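Local coordinates for Lmo0740 protein (Listeria monocytogenes, PDB 4RFA) that probably acts as a Crp-family transcriptional activator, pairing a cyclic nucleotide-binding-type domain with a DNA-binding domain, at residues Ser184-Tyr189 and Pro195-Leu200. Numbering follows the deposited sequence.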
ATOM      1  N   SER A 184       2.689   3.220 -24.626  1.00 49.26           N
ATOM      2  CA  SER A 184       3.351   4.223 -23.790  1.00 46.87           C
ATOM      3  C   SER A 184       2.939   4.104 -22.328  1.00 44.93           C
ATOM      4  O   SER A 184       3.767   4.182 -21.414  1.00 48.16           O
ATOM      5  CB  SER A 184       3.008   5.646 -24.310  1.00 49.89           C
ATOM      6  OG  SER A 184       3.619   6.612 -23.479  1.00 58.56           O
ATOM      7  N   VAL A 185       1.651   3.881 -22.094  1.00 43.68           N
ATOM      8  CA  VAL A 185       1.167   3.756 -20.742  1.00 41.62           C
ATOM      9  C   VAL A 185       1.694   2.451 -20.093  1.00 44.70           C
ATOM     10  O   VAL A 185       2.207   2.468 -18.958  1.00 39.67           O
ATOM     11  CB  VAL A 185      -0.342   3.848 -20.708  1.00 43.85           C
ATOM     12  CG1 VAL A 185      -0.901   3.459 -19.351  1.00 40.77           C
ATOM     13  CG2 VAL A 185      -0.797   5.283 -21.127  1.00 46.17           C
ATOM     14  N   LEU A 186       1.642   1.356 -20.846  1.00 42.15           N
ATOM     15  CA  LEU A 186       2.128   0.091 -20.360  1.00 43.25           C
ATOM     16  C   LEU A 186       3.557   0.225 -19.972  1.00 43.44           C
ATOM     17  O   LEU A 186       3.931  -0.266 -18.928  1.00 47.81           O
ATOM     18  CB  LEU A 186       1.944  -1.031 -21.385  1.00 41.78           C
ATOM     19  CG  LEU A 186       2.216  -2.458 -20.957  1.00 46.66           C
ATOM     20  CD1 LEU A 186       1.277  -2.830 -19.829  1.00 49.66           C
ATOM     21  CD2 LEU A 186       2.004  -3.374 -22.155  1.00 49.25           C
ATOM     22  N   ALA A 187       4.357   0.896 -20.795  1.00 44.60           N
ATOM     23  CA  ALA A 187       5.743   1.096 -20.479  1.00 43.62           C
ATOM     24  C   ALA A 187       5.971   1.880 -19.193  1.00 46.93           C
ATOM     25  O   ALA A 187       6.914   1.595 -18.425  1.00 47.57           O
ATOM     26  CB  ALA A 187       6.457   1.795 -21.597  1.00 45.61           C
ATOM     27  N   ARG A 188       5.176   2.918 -19.000  1.00 45.41           N
ATOM     28  CA  ARG A 188       5.280   3.724 -17.811  1.00 39.89           C
ATOM     29  C   ARG A 188       4.905   2.922 -16.587  1.00 40.53           C
ATOM     30  O   ARG A 188       5.565   3.065 -15.542  1.00 38.96           O
ATOM     31  CB  ARG A 188       4.454   4.986 -17.928  1.00 43.04           C
ATOM     32  CG  ARG A 188       4.966   5.897 -19.043  1.00 45.46           C
ATOM     33  CD  ARG A 188       3.965   6.953 -19.401  1.00 46.23           C
ATOM     34  NE  ARG A 188       3.765   7.852 -18.301  1.00 48.33           N
ATOM     35  CZ  ARG A 188       2.678   8.583 -18.168  1.00 50.00           C
ATOM     36  NH1 ARG A 188       1.719   8.504 -19.095  1.00 48.32           N
ATOM     37  NH2 ARG A 188       2.566   9.376 -17.131  1.00 51.67           N
ATOM     38  N   TYR A 189       3.911   2.034 -16.704  1.00 40.05           N
ATOM     39  CA  TYR A 189       3.479   1.241 -15.560  1.00 40.02           C
ATOM     40  C   TYR A 189       4.482   0.139 -15.260  1.00 44.24           C
ATOM     41  O   TYR A 189       4.655  -0.289 -14.091  1.00 42.25           O
ATOM     42  CB  TYR A 189       2.092   0.721 -15.811  1.00 40.14           C
ATOM     43  CG  TYR A 189       1.472  -0.168 -14.740  1.00 38.28           C
ATOM     44  CD1 TYR A 189       1.171   0.290 -13.471  1.00 36.37           C
ATOM     45  CD2 TYR A 189       1.078  -1.462 -15.067  1.00 40.17           C
ATOM     46  CE1 TYR A 189       0.521  -0.522 -12.534  1.00 37.44           C
ATOM     47  CE2 TYR A 189       0.446  -2.279 -14.136  1.00 40.30           C
ATOM     48  CZ  TYR A 189       0.178  -1.806 -12.873  1.00 38.36           C
ATOM     49  OH  TYR A 189      -0.410  -2.693 -12.027  1.00 44.44           O
ATOM     50  N   PRO A 195      10.631   1.326 -26.590  1.00 62.15           N
ATOM     51  CA  PRO A 195      11.188   0.351 -27.518  1.00 66.50           C
ATOM     52  C   PRO A 195      11.300  -1.015 -26.864  1.00 66.40           C
ATOM     53  O   PRO A 195      11.162  -2.029 -27.521  1.00 68.11           O
ATOM     54  CB  PRO A 195      12.572   0.936 -27.872  1.00 68.20           C
ATOM     55  CG  PRO A 195      12.417   2.406 -27.649  1.00 66.51           C
ATOM     56  CD  PRO A 195      11.526   2.487 -26.424  1.00 64.49           C
ATOM     57  N   ASN A 196      11.524  -1.031 -25.562  1.00 67.00           N
ATOM     58  CA  ASN A 196      11.631  -2.290 -24.870  1.00 64.76           C
ATOM     59  C   ASN A 196      10.264  -2.952 -24.704  1.00 58.03           C
ATOM     60  O   ASN A 196      10.108  -4.137 -24.927  1.00 54.60           O
ATOM     61  CB  ASN A 196      12.299  -2.074 -23.526  1.00 69.61           C
ATOM     62  CG  ASN A 196      12.834  -3.344 -22.953  1.00 72.31           C
ATOM     63  OD1 ASN A 196      13.094  -4.292 -23.685  1.00 81.08           O
ATOM     64  ND2 ASN A 196      12.984  -3.389 -21.644  1.00 73.98           N
ATOM     65  N   ILE A 197       9.261  -2.188 -24.307  1.00 53.20           N
ATOM     66  CA  ILE A 197       7.902  -2.729 -24.260  1.00 55.92           C
ATOM     67  C   ILE A 197       7.486  -3.371 -25.619  1.00 55.18           C
ATOM     68  O   ILE A 197       6.843  -4.424 -25.664  1.00 53.76           O
ATOM     69  CB  ILE A 197       6.905  -1.614 -23.839  1.00 56.05           C
ATOM     70  CG1 ILE A 197       6.672  -1.635 -22.344  1.00 60.28           C
ATOM     71  CG2 ILE A 197       5.565  -1.731 -24.510  1.00 63.17           C
ATOM     72  CD1 ILE A 197       6.211  -2.916 -21.719  1.00 59.96           C
ATOM     73  N   SER A 198       7.845  -2.728 -26.721  1.00 51.43           N
ATOM     74  CA  SER A 198       7.427  -3.213 -28.044  1.00 55.07           C
ATOM     75  C   SER A 198       7.968  -4.599 -28.270  1.00 55.46           C
ATOM     76  O   SER A 198       7.260  -5.497 -28.698  1.00 52.37           O
ATOM     77  CB  SER A 198       7.932  -2.289 -29.147  1.00 59.86           C
ATOM     78  OG  SER A 198       7.251  -2.561 -30.343  1.00 61.10           O
ATOM     79  N   ASN A 199       9.246  -4.767 -27.962  1.00 58.41           N
ATOM     80  CA  ASN A 199       9.915  -6.051 -28.126  1.00 57.26           C
ATOM     81  C   ASN A 199       9.363  -7.123 -27.229  1.00 55.93           C
ATOM     82  O   ASN A 199       9.167  -8.250 -27.653  1.00 60.46           O
ATOM     83  CB  ASN A 199      11.388  -5.859 -27.854  1.00 62.98           C
ATOM     84  CG  ASN A 199      12.071  -5.117 -28.980  1.00 64.91           C
ATOM     85  OD1 ASN A 199      11.605  -5.157 -30.113  1.00 70.48           O
ATOM     86  ND2 ASN A 199      13.130  -4.403 -28.674  1.00 67.45           N
ATOM     87  N   LEU A 200       9.057  -6.751 -26.000  1.00 52.46           N
ATOM     88  CA  LEU A 200       8.432  -7.664 -25.065  1.00 48.89           C
ATOM     89  C   LEU A 200       7.024  -8.058 -25.464  1.00 46.91           C
ATOM     90  O   LEU A 200       6.665  -9.198 -25.288  1.00 49.64           O
ATOM     91  CB  LEU A 200       8.391  -7.051 -23.676  1.00 50.94           C
ATOM     92  CG  LEU A 200       9.789  -6.780 -23.089  1.00 53.77           C
ATOM     93  CD1 LEU A 200       9.680  -5.932 -21.843  1.00 52.27           C
ATOM     94  CD2 LEU A 200      10.497  -8.092 -22.813  1.00 56.28           C
TER
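No ring or planar side chain enters the contact that Ile197 makes with Ala187 and Leu186; the nearby aromatic ring, that of Tyr189, points elsewhere, past the end of its helix, and meets Phe75 with the planes at about 55°. What joins the helices is aliphatic packing alone, with no hydrogen bond running between the two segments. Ile197 reaches across with its longer branch. Ile197 CG1 lies against the backbone of the other helix, 3.4 Å from Ala187 CA, and just 3.5 Å from the methyl CB of Ala187. The small alanine lets the helices come close here, with Ala187 CA and Ile197 CA 5.8 Å apart. At chi1 -94° the isoleucine sits off a staggered position, a modest twist in a tight spot. Beyond CG1, the terminal Ile197 CD1 comes within 4.1 Å of Leu186 CG, the two side chains crossing at roughly a right angle. Ile154 of helix 150-165 also touches Ile197, so its side chain is buried between that helix and helix 183-189. Helix 183-189, a short turn and helix 194-206 together form the helix-turn-helix of a Crp-type winged-helix domain, in which the second helix would probably be the one that reads DNA.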